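Local coordinates for lysozyme (PDB 4PJ2), which hydrolyses the beta-1,4 linkages of bacterial peptidoglycan and of chitin-derived sugars, and lyses Gram-positive bacteria, at residues S32-C35 against I40-A43; W45-R50 against M73-K78; G49-S54 against S62-L67; E92-P97 against G103-Y108. One frame throughout, in Å; residues are numbered along the deposited sequence.

Contact 1: S32-C35 against I40-A43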
loop_
_atom_site.group_PDB
_atom_site.type_symbol
_atom_site.label_atom_id
_atom_site.label_comp_id
_atom_site.label_asym_id
_atom_site.label_seq_id
_atom_site.Cartn_x
_atom_site.Cartn_y
_atom_site.Cartn_z
ATOM N N SER D 32 -0.378 -2.273 -11.554
ATOM C CA SER D 32 -0.129 -3.260 -10.512
ATOM C C SER D 32 -1.024 -4.473 -10.730
ATOM O O SER D 32 -2.220 -4.331 -10.993
ATOM C CB SER D 32 -0.409 -2.640 -9.141
ATOM O OG SER D 32 0.021 -3.492 -8.102
ATOM N N LEU D 33 -0.444 -5.662 -10.633
ATOM C CA LEU D 33 -1.199 -6.891 -10.823
ATOM C C LEU D 33 -1.732 -7.455 -9.509
ATOM O O LEU D 33 -1.033 -7.474 -8.501
ATOM C CB LEU D 33 -0.320 -7.961 -11.473
ATOM C CG LEU D 33 -0.066 -7.892 -12.975
ATOM C CD1 LEU D 33 0.925 -8.971 -13.384
ATOM C CD2 LEU D 33 -1.365 -8.057 -13.736
ATOM N N SER D 34 -2.984 -7.903 -9.543
ATOM C CA SER D 34 -3.578 -8.644 -8.441
ATOM C C SER D 34 -4.089 -9.948 -9.027
ATOM O O SER D 34 -4.719 -9.945 -10.093
ATOM C CB SER D 34 -4.718 -7.843 -7.827
ATOM O OG SER D 34 -5.204 -8.457 -6.655
ATOM N N CYS D 35 -3.826 -11.055 -8.344
ATOM C CA CYS D 35 -4.027 -12.365 -8.938
ATOM C C CYS D 35 -4.932 -13.307 -8.151
ATOM O O CYS D 35 -4.881 -13.372 -6.921
ATOM C CB CYS D 35 -2.664 -13.046 -9.138
ATOM S SG CYS D 35 -1.455 -12.086 -10.091
ATOM N N ILE D 40 -4.540 -11.425 -4.654
ATOM C CA ILE D 40 -3.312 -11.168 -3.903
ATOM C C ILE D 40 -2.304 -10.466 -4.799
ATOM O O ILE D 40 -2.096 -10.874 -5.948
ATOM C CB ILE D 40 -2.724 -12.515 -3.401
ATOM C CG1 ILE D 40 -3.584 -13.051 -2.259
ATOM C CG2 ILE D 40 -1.269 -12.363 -2.948
ATOM C CD1 ILE D 40 -3.272 -14.489 -1.878
ATOM N N LYS D 41 -1.693 -9.402 -4.280
ATOM C CA LYS D 41 -0.631 -8.708 -4.993
ATOM C C LYS D 41 0.731 -9.172 -4.490
ATOM O O LYS D 41 0.837 -9.865 -3.479
ATOM C CB LYS D 41 -0.781 -7.194 -4.834
ATOM C CG LYS D 41 -2.073 -6.680 -5.436
ATOM C CD LYS D 41 -2.218 -5.175 -5.371
ATOM C CE LYS D 41 -2.302 -4.725 -3.919
ATOM N NZ LYS D 41 -2.740 -3.323 -3.771
ATOM N N GLU D 42 1.775 -8.794 -5.207
ATOM C CA GLU D 42 3.114 -9.280 -4.926
ATOM C C GLU D 42 3.565 -8.936 -3.502
ATOM O O GLU D 42 4.151 -9.764 -2.814
ATOM C CB GLU D 42 4.105 -8.723 -5.948
ATOM C CG GLU D 42 5.457 -9.411 -5.886
ATOM C CD GLU D 42 6.386 -8.983 -6.997
ATOM O OE1 GLU D 42 6.071 -7.994 -7.691
ATOM O OE2 GLU D 42 7.433 -9.640 -7.175
ATOM N N ALA D 43 3.297 -7.710 -3.060
ATOM C CA ALA D 43 3.707 -7.277 -1.727
ATOM C C ALA D 43 3.083 -8.152 -0.650
ATOM O O ALA D 43 3.698 -8.440 0.386
ATOM C CB ALA D 43 3.332 -5.832 -1.499
HETATM O O HOH W 1 1.444 -6.744 -7.375
#
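Cys35 and Ile40 face each other as an antiparallel, hydrogen-bonded pair, with their CA atoms 5.2 Å apart. Each gives its amide to the other's carbonyl: Cys35 N lies 3.0 Å from Ile40 O, and Ile40 N is the same distance from Cys35 O. Two residues back, the strands have already separated, and a water fills the place of a direct bond. It donates to Leu33 O at 2.8 Å and accepts from Glu42 N at 3.0 Å, the amide just beyond Lys41, the N-cap of helix 42-47. The second strand of this beta hairpin, short and weakly bonded, leads directly into that helix, at an edge of the small three-stranded sheet of this lysozyme. Residues 41-43 belong to the substrate-binding positions. The long side chain here is that of Lys41. With CG anti to its own carbonyl carbon (chi1 -63°), the chain runs alongside strand 32-35: CG comes within 3.3 Å of Leu33 O and 3.8 Å of Ser34 CB, while CD passes 3.9 Å from Ser32 OG. A bend at chi3 then turns the ammonium group toward the bound putative exported protein, where NZ is gripped by Ser83 O, Gly85 O and Ser88 OG of that chain, and Glu82 OE1 of the same partner chain is hydrogen-bonded to Ser32 OG. On the other face of the sheet lie Cys35, whose SG forms a disulfide with Cys26, and Ile40, which packs on Ala65 and Cys68 of helix 62-76.

Contact 2: W45-R50 against M73-K78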
loop_
_atom_site.group_PDB
_atom_site.type_symbol
_atom_site.label_atom_id
_atom_site.label_comp_id
_atom_site.label_asym_id
_atom_site.label_seq_id
_atom_site.Cartn_x
_atom_site.Cartn_y
_atom_site.Cartn_z
ATOM N N TRP D 45 2.041 -11.316 -1.042
ATOM C CA TRP D 45 2.675 -12.626 -1.116
ATOM C C TRP D 45 4.039 -12.646 -0.446
ATOM O O TRP D 45 4.378 -13.597 0.257
ATOM C CB TRP D 45 2.800 -13.084 -2.573
ATOM C CG TRP D 45 3.397 -14.443 -2.704
ATOM C CD1 TRP D 45 2.787 -15.631 -2.442
ATOM C CD2 TRP D 45 4.731 -14.759 -3.113
ATOM N NE1 TRP D 45 3.655 -16.670 -2.673
ATOM C CE2 TRP D 45 4.856 -16.161 -3.087
ATOM C CE3 TRP D 45 5.830 -13.992 -3.512
ATOM C CZ2 TRP D 45 6.039 -16.812 -3.438
ATOM C CZ3 TRP D 45 6.999 -14.640 -3.860
ATOM C CH2 TRP D 45 7.094 -16.035 -3.827
ATOM N N ILE D 46 4.813 -11.588 -0.642
ATOM C CA ILE D 46 6.119 -11.482 -0.006
ATOM C C ILE D 46 5.957 -11.523 1.518
ATOM O O ILE D 46 6.636 -12.281 2.209
ATOM C CB ILE D 46 6.862 -10.190 -0.446
ATOM C CG1 ILE D 46 7.304 -10.323 -1.909
ATOM C CG2 ILE D 46 8.050 -9.888 0.470
ATOM C CD1 ILE D 46 7.801 -9.028 -2.541
ATOM N N ASP D 47 5.017 -10.749 2.043
ATOM C CA ASP D 47 4.856 -10.645 3.487
ATOM C C ASP D 47 4.187 -11.879 4.102
ATOM O O ASP D 47 4.358 -12.124 5.296
ATOM C CB ASP D 47 4.035 -9.417 3.844
ATOM C CG ASP D 47 4.811 -8.127 3.717
ATOM O OD1 ASP D 47 6.027 -8.131 3.405
ATOM O OD2 ASP D 47 4.183 -7.078 3.966
ATOM N N CYS D 48 3.445 -12.653 3.317
ATOM C CA CYS D 48 2.800 -13.850 3.857
ATOM C C CYS D 48 3.748 -15.046 3.829
ATOM O O CYS D 48 3.330 -16.181 4.030
ATOM C CB CYS D 48 1.504 -14.173 3.106
ATOM S SG CYS D 48 1.725 -14.946 1.502
ATOM N N GLY D 49 5.026 -14.781 3.579
ATOM C CA GLY D 49 6.065 -15.788 3.705
ATOM C C GLY D 49 6.436 -16.502 2.418
ATOM O O GLY D 49 7.114 -17.521 2.439
ATOM N N ARG D 50 5.997 -15.956 1.293
ATOM C CA ARG D 50 6.319 -16.506 -0.017
ATOM C C ARG D 50 6.004 -17.997 -0.134
ATOM O O ARG D 50 6.851 -18.785 -0.570
ATOM C CB ARG D 50 7.791 -16.269 -0.350
ATOM C CG ARG D 50 8.192 -14.806 -0.372
ATOM C CD ARG D 50 9.669 -14.647 -0.681
ATOM N NE ARG D 50 9.875 -14.109 -2.025
ATOM C CZ ARG D 50 10.348 -12.895 -2.305
ATOM N NH1 ARG D 50 10.695 -12.052 -1.335
ATOM N NH2 ARG D 50 10.481 -12.521 -3.576
ATOM N N MET D 73 -2.637 -12.936 8.010
ATOM C CA MET D 73 -3.389 -12.595 9.196
ATOM C C MET D 73 -2.602 -12.948 10.460
ATOM O O MET D 73 -2.630 -12.196 11.411
ATOM C CB MET D 73 -4.779 -13.272 9.186
ATOM C CG MET D 73 -5.663 -12.879 7.993
ATOM S SD MET D 73 -5.687 -11.105 7.727
ATOM C CE MET D 73 -6.029 -11.079 5.966
ATOM N N LYS D 74 -1.912 -14.085 10.454
ATOM C CA LYS D 74 -1.053 -14.465 11.581
ATOM C C LYS D 74 0.019 -13.407 11.835
ATOM O O LYS D 74 0.322 -13.080 12.980
ATOM C CB LYS D 74 -0.406 -15.818 11.304
ATOM C CG LYS D 74 0.487 -16.345 12.408
ATOM C CD LYS D 74 0.927 -17.777 12.117
ATOM C CE LYS D 74 2.034 -18.251 13.056
ATOM N NZ LYS D 74 2.498 -19.630 12.722
ATOM N N ARG D 75 0.581 -12.870 10.763
ATOM C CA ARG D 75 1.613 -11.856 10.884
ATOM C C ARG D 75 1.071 -10.523 11.396
ATOM O O ARG D 75 1.690 -9.903 12.279
ATOM C CB ARG D 75 2.309 -11.652 9.540
ATOM C CG ARG D 75 3.357 -10.554 9.557
ATOM C CD ARG D 75 4.187 -10.571 8.299
ATOM N NE ARG D 75 5.294 -9.632 8.425
ATOM C CZ ARG D 75 6.388 -9.666 7.679
ATOM N NH1 ARG D 75 6.494 -10.567 6.710
ATOM N NH2 ARG D 75 7.374 -8.801 7.899
ATOM N N TYR D 76 -0.073 -10.078 10.862
ATOM C CA TYR D 76 -0.492 -8.692 11.047
ATOM C C TYR D 76 -1.708 -8.441 11.934
ATOM O O TYR D 76 -1.802 -7.391 12.560
ATOM C CB TYR D 76 -0.741 -8.041 9.695
ATOM C CG TYR D 76 0.492 -7.755 8.892
ATOM C CD1 TYR D 76 1.493 -6.944 9.398
ATOM C CD2 TYR D 76 0.635 -8.263 7.606
ATOM C CE1 TYR D 76 2.594 -6.631 8.637
ATOM C CE2 TYR D 76 1.749 -7.950 6.845
ATOM C CZ TYR D 76 2.722 -7.138 7.377
ATOM O OH TYR D 76 3.849 -6.752 6.677
ATOM N N ALA D 77 -2.692 -9.339 11.930
ATOM C CA ALA D 77 -4.000 -8.962 12.442
ATOM C C ALA D 77 -3.990 -8.639 13.944
ATOM O O ALA D 77 -4.479 -7.604 14.372
ATOM C CB ALA D 77 -5.014 -10.053 12.135
ATOM N N LYS D 78 -3.437 -9.531 14.749
ATOM C CA LYS D 78 -3.423 -9.306 16.187
ATOM C C LYS D 78 -2.762 -7.981 16.528
ATOM O O LYS D 78 -3.274 -7.194 17.316
ATOM C CB LYS D 78 -2.676 -10.431 16.892
ATOM C CG LYS D 78 -2.592 -10.228 18.381
ATOM C CD LYS D 78 -1.933 -11.424 19.067
ATOM C CE LYS D 78 -1.976 -11.332 20.582
ATOM N NZ LYS D 78 -3.383 -11.479 21.088
#
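Arg75 reaches Asp47 by a fully stretched side chain: CG stands anti to the backbone N (chi1 177°) and the run from CG to NE is extended. Tyr76 and Asp47 instead both place CG anti to the carbonyl carbon, which brings the phenol OH over the carboxylate, the two side chains crossing at about a right angle. Arg75 NH1 donates to Asp47 O at 3.0 Å, on a lone pair in the carbonyl plane, with the oxygen tilted slightly from the guanidinium plane and the bond bent to 151° at the hydrogen. Tyr76 OH gives its proton to Asp47 OD2 at 2.8 Å, from above the carboxylate plane; that oxygen in turn lies at the edge of the ring. The carbonyl caught by Arg75 belongs to the last turn of helix 42-47, closed by a Schellman motif with Gly49 as C-prime residue; here the positive guanidinium meets the partial negative charge expected at a helix C-terminus. The link joins that helix to the far end of helix 62-76. Tyr72 meets the Tyr76 ring edge to face. Asp47, a substrate-binding residue, is also hydrogen-bonded to the bound putative exported protein, OD1 to Ala27 N and OD2 to Ser28 OG of that chain.

Contact 3: G49-S54 against S62-L67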
loop_
_atom_site.group_PDB
_atom_site.type_symbol
_atom_site.label_atom_id
_atom_site.label_comp_id
_atom_site.label_asym_id
_atom_site.label_seq_id
_atom_site.Cartn_x
_atom_site.Cartn_y
_atom_site.Cartn_z
ATOM N N GLY D 49 5.026 -14.781 3.579
ATOM C CA GLY D 49 6.065 -15.788 3.705
ATOM C C GLY D 49 6.436 -16.502 2.418
ATOM O O GLY D 49 7.114 -17.521 2.439
ATOM N N ARG D 50 5.997 -15.956 1.293
ATOM C CA ARG D 50 6.319 -16.506 -0.017
ATOM C C ARG D 50 6.004 -17.997 -0.134
ATOM O O ARG D 50 6.851 -18.785 -0.570
ATOM C CB ARG D 50 7.791 -16.269 -0.350
ATOM C CG ARG D 50 8.192 -14.806 -0.372
ATOM C CD ARG D 50 9.669 -14.647 -0.681
ATOM N NE ARG D 50 9.875 -14.109 -2.025
ATOM C CZ ARG D 50 10.348 -12.895 -2.305
ATOM N NH1 ARG D 50 10.695 -12.052 -1.335
ATOM N NH2 ARG D 50 10.481 -12.521 -3.576
ATOM N N PRO D 51 4.783 -18.401 0.252
ATOM C CA PRO D 51 4.461 -19.818 0.077
ATOM C C PRO D 51 4.404 -20.223 -1.394
ATOM O O PRO D 51 4.088 -19.419 -2.277
ATOM C CB PRO D 51 3.088 -19.950 0.736
ATOM C CG PRO D 51 2.488 -18.602 0.629
ATOM C CD PRO D 51 3.632 -17.626 0.745
ATOM N N GLY D 52 4.728 -21.477 -1.660
ATOM C CA GLY D 52 4.754 -21.948 -3.025
ATOM C C GLY D 52 6.002 -21.501 -3.761
ATOM O O GLY D 52 6.958 -21.001 -3.165
ATOM N N SER D 53 5.963 -21.656 -5.076
ATOM C CA SER D 53 7.123 -21.414 -5.919
ATOM C C SER D 53 7.261 -19.951 -6.321
ATOM O O SER D 53 8.369 -19.469 -6.539
ATOM C CB SER D 53 7.017 -22.278 -7.172
ATOM O OG SER D 53 8.213 -22.250 -7.933
ATOM N N SER D 54 6.133 -19.256 -6.430
ATOM C CA SER D 54 6.128 -17.857 -6.840
ATOM C C SER D 54 4.773 -17.230 -6.526
ATOM O O SER D 54 3.800 -17.932 -6.250
ATOM C CB SER D 54 6.421 -17.742 -8.336
ATOM O OG SER D 54 5.375 -18.324 -9.093
ATOM N N SER D 62 -6.026 -22.458 -4.865
ATOM C CA SER D 62 -6.928 -22.158 -3.758
ATOM C C SER D 62 -6.218 -22.414 -2.434
ATOM O O SER D 62 -6.305 -21.603 -1.509
ATOM C CB SER D 62 -8.206 -23.003 -3.841
ATOM O OG SER D 62 -9.143 -22.611 -2.844
ATOM N N TYR D 63 -5.504 -23.534 -2.351
ATOM C CA TYR D 63 -4.775 -23.878 -1.141
ATOM C C TYR D 63 -3.643 -22.902 -0.845
ATOM O O TYR D 63 -3.575 -22.338 0.248
ATOM C CB TYR D 63 -4.209 -25.298 -1.217
ATOM C CG TYR D 63 -3.383 -25.618 0.001
ATOM C CD1 TYR D 63 -3.990 -25.951 1.202
ATOM C CD2 TYR D 63 -1.994 -25.532 -0.032
ATOM C CE1 TYR D 63 -3.243 -26.220 2.329
ATOM C CE2 TYR D 63 -1.236 -25.796 1.092
ATOM C CZ TYR D 63 -1.866 -26.141 2.269
ATOM O OH TYR D 63 -1.118 -26.411 3.392
ATOM N N CYS D 64 -2.736 -22.712 -1.794
ATOM C CA CYS D 64 -1.603 -21.834 -1.540
ATOM C C CYS D 64 -2.061 -20.412 -1.259
ATOM O O CYS D 64 -1.541 -19.760 -0.349
ATOM C CB CYS D 64 -0.626 -21.832 -2.707
ATOM S SG CYS D 64 0.902 -20.985 -2.326
ATOM N N ALA D 65 -3.023 -19.923 -2.038
ATOM C CA ALA D 65 -3.514 -18.555 -1.856
ATOM C C ALA D 65 -4.130 -18.387 -0.471
ATOM O O ALA D 65 -3.868 -17.401 0.215
ATOM C CB ALA D 65 -4.516 -18.177 -2.943
ATOM N N SER D 66 -4.937 -19.351 -0.048
ATOM C CA SER D 66 -5.547 -19.254 1.278
ATOM C C SER D 66 -4.518 -19.431 2.400
ATOM O O SER D 66 -4.659 -18.824 3.454
ATOM C CB SER D 66 -6.726 -20.230 1.443
ATOM O OG SER D 66 -6.338 -21.597 1.361
ATOM N N LEU D 67 -3.475 -20.226 2.162
ATOM C CA LEU D 67 -2.371 -20.325 3.116
ATOM C C LEU D 67 -1.721 -18.959 3.262
ATOM O O LEU D 67 -1.367 -18.536 4.361
ATOM C CB LEU D 67 -1.320 -21.339 2.654
ATOM C CG LEU D 67 -0.084 -21.452 3.557
ATOM C CD1 LEU D 67 -0.469 -21.859 4.970
ATOM C CD2 LEU D 67 0.932 -22.426 2.983
#
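Pro51, lying against Cys64 and Leu67, makes a small apolar surface contact between the loop after helix 42-47 and the first turns of helix 62-76. The loop connects helix 42-47 to helix 55-59 in this invertebrate-type lysozyme: it starts beyond the Schellman end of the first helix and finishes at Ser54, the N-cap of the second, whose OG is hydrogen-bonded to Ser57 OG. Between these two ends the chain folds back over the flank of helix 62-76, and no hydrogen bond crosses the interface. The proline ring presents CB, which sits 3.9 Å from Cys64 SG and 4.0 Å from Leu67 CD2, reaching the sulfur and the methyl of residues one helical turn apart. Cys64 SG and Leu67 CG stand anti to the backbone N (chi1 -170° and 177°), which directs both groups at the proline. The sulfur is not a thiol but half of a disulfide with Cys58, in the intervening helix 55-59, which ties this helix covalently to the helix that Pro51 packs on. The carbonyl of Pro51 has its own polar partner, the indole NE1 of Trp45, a substrate-binding residue. The same oxygen, Pro51 O, is 3.6 Å from Cys64 SG, and Gly52 N lies 3.9 Å from that sulfur.

Contact 4: E92-P97 against G103-Y108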
loop_
_atom_site.group_PDB
_atom_site.type_symbol
_atom_site.label_atom_id
_atom_site.label_comp_id
_atom_site.label_asym_id
_atom_site.label_seq_id
_atom_site.Cartn_x
_atom_site.Cartn_y
_atom_site.Cartn_z
ATOM N N GLU D 92 -8.464 -6.535 6.903
ATOM C CA GLU D 92 -7.020 -6.642 6.658
ATOM C C GLU D 92 -6.747 -7.078 5.235
ATOM O O GLU D 92 -5.868 -6.578 4.569
ATOM C CB GLU D 92 -6.387 -7.670 7.606
ATOM C CG GLU D 92 -6.430 -7.295 9.076
ATOM C CD GLU D 92 -5.500 -6.182 9.404
ATOM O OE1 GLU D 92 -4.335 -6.497 9.754
ATOM O OE2 GLU D 92 -5.922 -5.021 9.362
ATOM N N HIS D 93 -7.539 -8.031 4.767
ATOM C CA HIS D 93 -7.318 -8.518 3.433
ATOM C C HIS D 93 -7.515 -7.426 2.383
ATOM O O HIS D 93 -6.731 -7.315 1.458
ATOM C CB HIS D 93 -8.242 -9.674 3.126
ATOM C CG HIS D 93 -7.867 -10.339 1.862
ATOM N ND1 HIS D 93 -6.715 -11.079 1.739
ATOM C CD2 HIS D 93 -8.431 -10.312 0.628
ATOM C CE1 HIS D 93 -6.595 -11.505 0.498
ATOM N NE2 HIS D 93 -7.626 -11.052 -0.196
ATOM N N ASN D 94 -8.540 -6.608 2.587
ATOM C CA ASN D 94 -8.870 -5.537 1.654
ATOM C C ASN D 94 -7.972 -4.315 1.820
ATOM O O ASN D 94 -7.676 -3.636 0.849
ATOM C CB ASN D 94 -10.336 -5.139 1.867
ATOM C CG ASN D 94 -10.809 -4.087 0.881
ATOM O OD1 ASN D 94 -11.304 -3.039 1.276
ATOM N ND2 ASN D 94 -10.634 -4.359 -0.394
ATOM N N GLY D 95 -7.543 -4.063 3.061
ATOM C CA GLY D 95 -6.879 -2.812 3.390
ATOM C C GLY D 95 -5.436 -2.869 3.839
ATOM O O GLY D 95 -4.877 -1.821 4.123
ATOM N N GLY D 96 -4.834 -4.055 3.904
ATOM C CA GLY D 96 -3.452 -4.176 4.371
ATOM C C GLY D 96 -3.335 -4.339 5.875
ATOM O O GLY D 96 -4.320 -4.595 6.553
ATOM N N PRO D 97 -2.110 -4.199 6.419
ATOM C CA PRO D 97 -1.852 -4.543 7.820
ATOM C C PRO D 97 -2.686 -3.793 8.836
ATOM O O PRO D 97 -2.865 -4.327 9.924
ATOM C CB PRO D 97 -0.373 -4.206 7.978
ATOM C CG PRO D 97 0.176 -4.482 6.638
ATOM C CD PRO D 97 -0.858 -3.902 5.705
ATOM N N GLY D 103 -11.232 3.453 7.504
ATOM C CA GLY D 103 -12.582 3.618 7.023
ATOM C C GLY D 103 -12.751 3.108 5.614
ATOM O O GLY D 103 -13.855 2.758 5.210
ATOM N N SER D 104 -11.652 3.054 4.873
ATOM C CA SER D 104 -11.689 2.642 3.475
ATOM C C SER D 104 -12.158 1.216 3.263
ATOM O O SER D 104 -12.546 0.857 2.160
ATOM C CB SER D 104 -10.312 2.785 2.831
ATOM O OG SER D 104 -9.385 1.968 3.537
ATOM N N THR D 105 -12.112 0.380 4.298
ATOM C CA THR D 105 -12.498 -1.020 4.199
ATOM C C THR D 105 -13.888 -1.316 4.806
ATOM O O THR D 105 -14.305 -2.457 4.827
ATOM C CB THR D 105 -11.470 -1.920 4.930
ATOM O OG1 THR D 105 -11.465 -1.570 6.317
ATOM C CG2 THR D 105 -10.073 -1.757 4.324
ATOM N N ILE D 106 -14.549 -0.296 5.357
ATOM C CA ILE D 106 -15.863 -0.486 5.997
ATOM C C ILE D 106 -16.915 -0.935 4.995
ATOM O O ILE D 106 -17.675 -1.845 5.284
ATOM C CB ILE D 106 -16.347 0.791 6.724
ATOM C CG1 ILE D 106 -15.486 1.040 7.962
ATOM C CG2 ILE D 106 -17.842 0.683 7.123
ATOM C CD1 ILE D 106 -15.751 2.368 8.631
ATOM N N GLY D 107 -16.960 -0.295 3.826
ATOM C CA GLY D 107 -17.909 -0.684 2.795
ATOM C C GLY D 107 -17.665 -2.108 2.346
ATOM O O GLY D 107 -18.611 -2.882 2.175
ATOM N N TYR D 108 -16.389 -2.471 2.208
ATOM C CA TYR D 108 -16.016 -3.832 1.807
ATOM C C TYR D 108 -16.637 -4.858 2.763
ATOM O O TYR D 108 -17.237 -5.839 2.324
ATOM C CB TYR D 108 -14.486 -3.978 1.821
ATOM C CG TYR D 108 -13.956 -5.347 1.465
ATOM C CD1 TYR D 108 -13.757 -6.316 2.452
ATOM C CD2 TYR D 108 -13.575 -5.654 0.177
ATOM C CE1 TYR D 108 -13.248 -7.553 2.143
ATOM C CE2 TYR D 108 -13.056 -6.888 -0.145
ATOM C CZ TYR D 108 -12.888 -7.841 0.860
ATOM O OH TYR D 108 -12.342 -9.069 0.580
#
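Asn94 lies flat on the ring of Tyr108. Its CB sits over the ring centre, 3.5 Å from the centroid and only 5° off the normal, a CH-pi contact, and the amide carries on across the rim: CG and ND2 each lie 3.3 Å from Tyr108 CD2, and OD1 is 3.4 Å from Tyr108 CB. Amide and ring planes are 10° apart, so this is a true stack, in which the two side chains run past each other in opposite directions. CG of each is anti to its backbone N, which sends the two side chains toward one another. The segments belong to the end of helix 86-95 and to a 3-10 turn with the start of helix 106-112, which lie beside the predicted active site, as the bond from Tyr108 OH to OE2 of Glu18, the predicted proton donor, suggests. Tyr108 OH also lies at the edge of the His93 ring, 4.1 Å from His93 CD2. His93, a substrate-binding residue, is itself held at ND1 by Tyr44 OH and at NE2 by Phe38 O. In the conformer given, Thr105 OG1 has hydrogen-bond partners in Gly99 O, Lys102 O and Arg91 NE. The stack leaves the amide's polar edge for other partners: in the complex, Tyr89 OH and Ser86 OG of the putative exported protein bond Asn94 OD1 and ND2. Since Asn94 is a substrate-binding position by similarity, that chain probably occupies polar groups that would otherwise bind substrate, while the flat face of Asn94 rests on the tyrosine that bonds Glu18.

How the contacts relate
Read from the N terminus, contact 1 comes first and closes the short loop 36-39 of a hairpin whose second strand leads straight into helix 42-47. That helix is then used again: contact 2 ties its end to the far end of helix 62-76, bridging the 22 residues between the segments. Contact 3 departs from the same helix end, sharing Gly49 and Arg50, and lies within that longer span, returning the loop to the beginning of helix 62-76. Contact 4 follows separately, linking helices 86-95 and 106-112, yet Met73 and Tyr76 of contact 2 pack on Glu92, His93 and Pro97. Contacts 3 and 4 sit far apart, about 21 Å between centres.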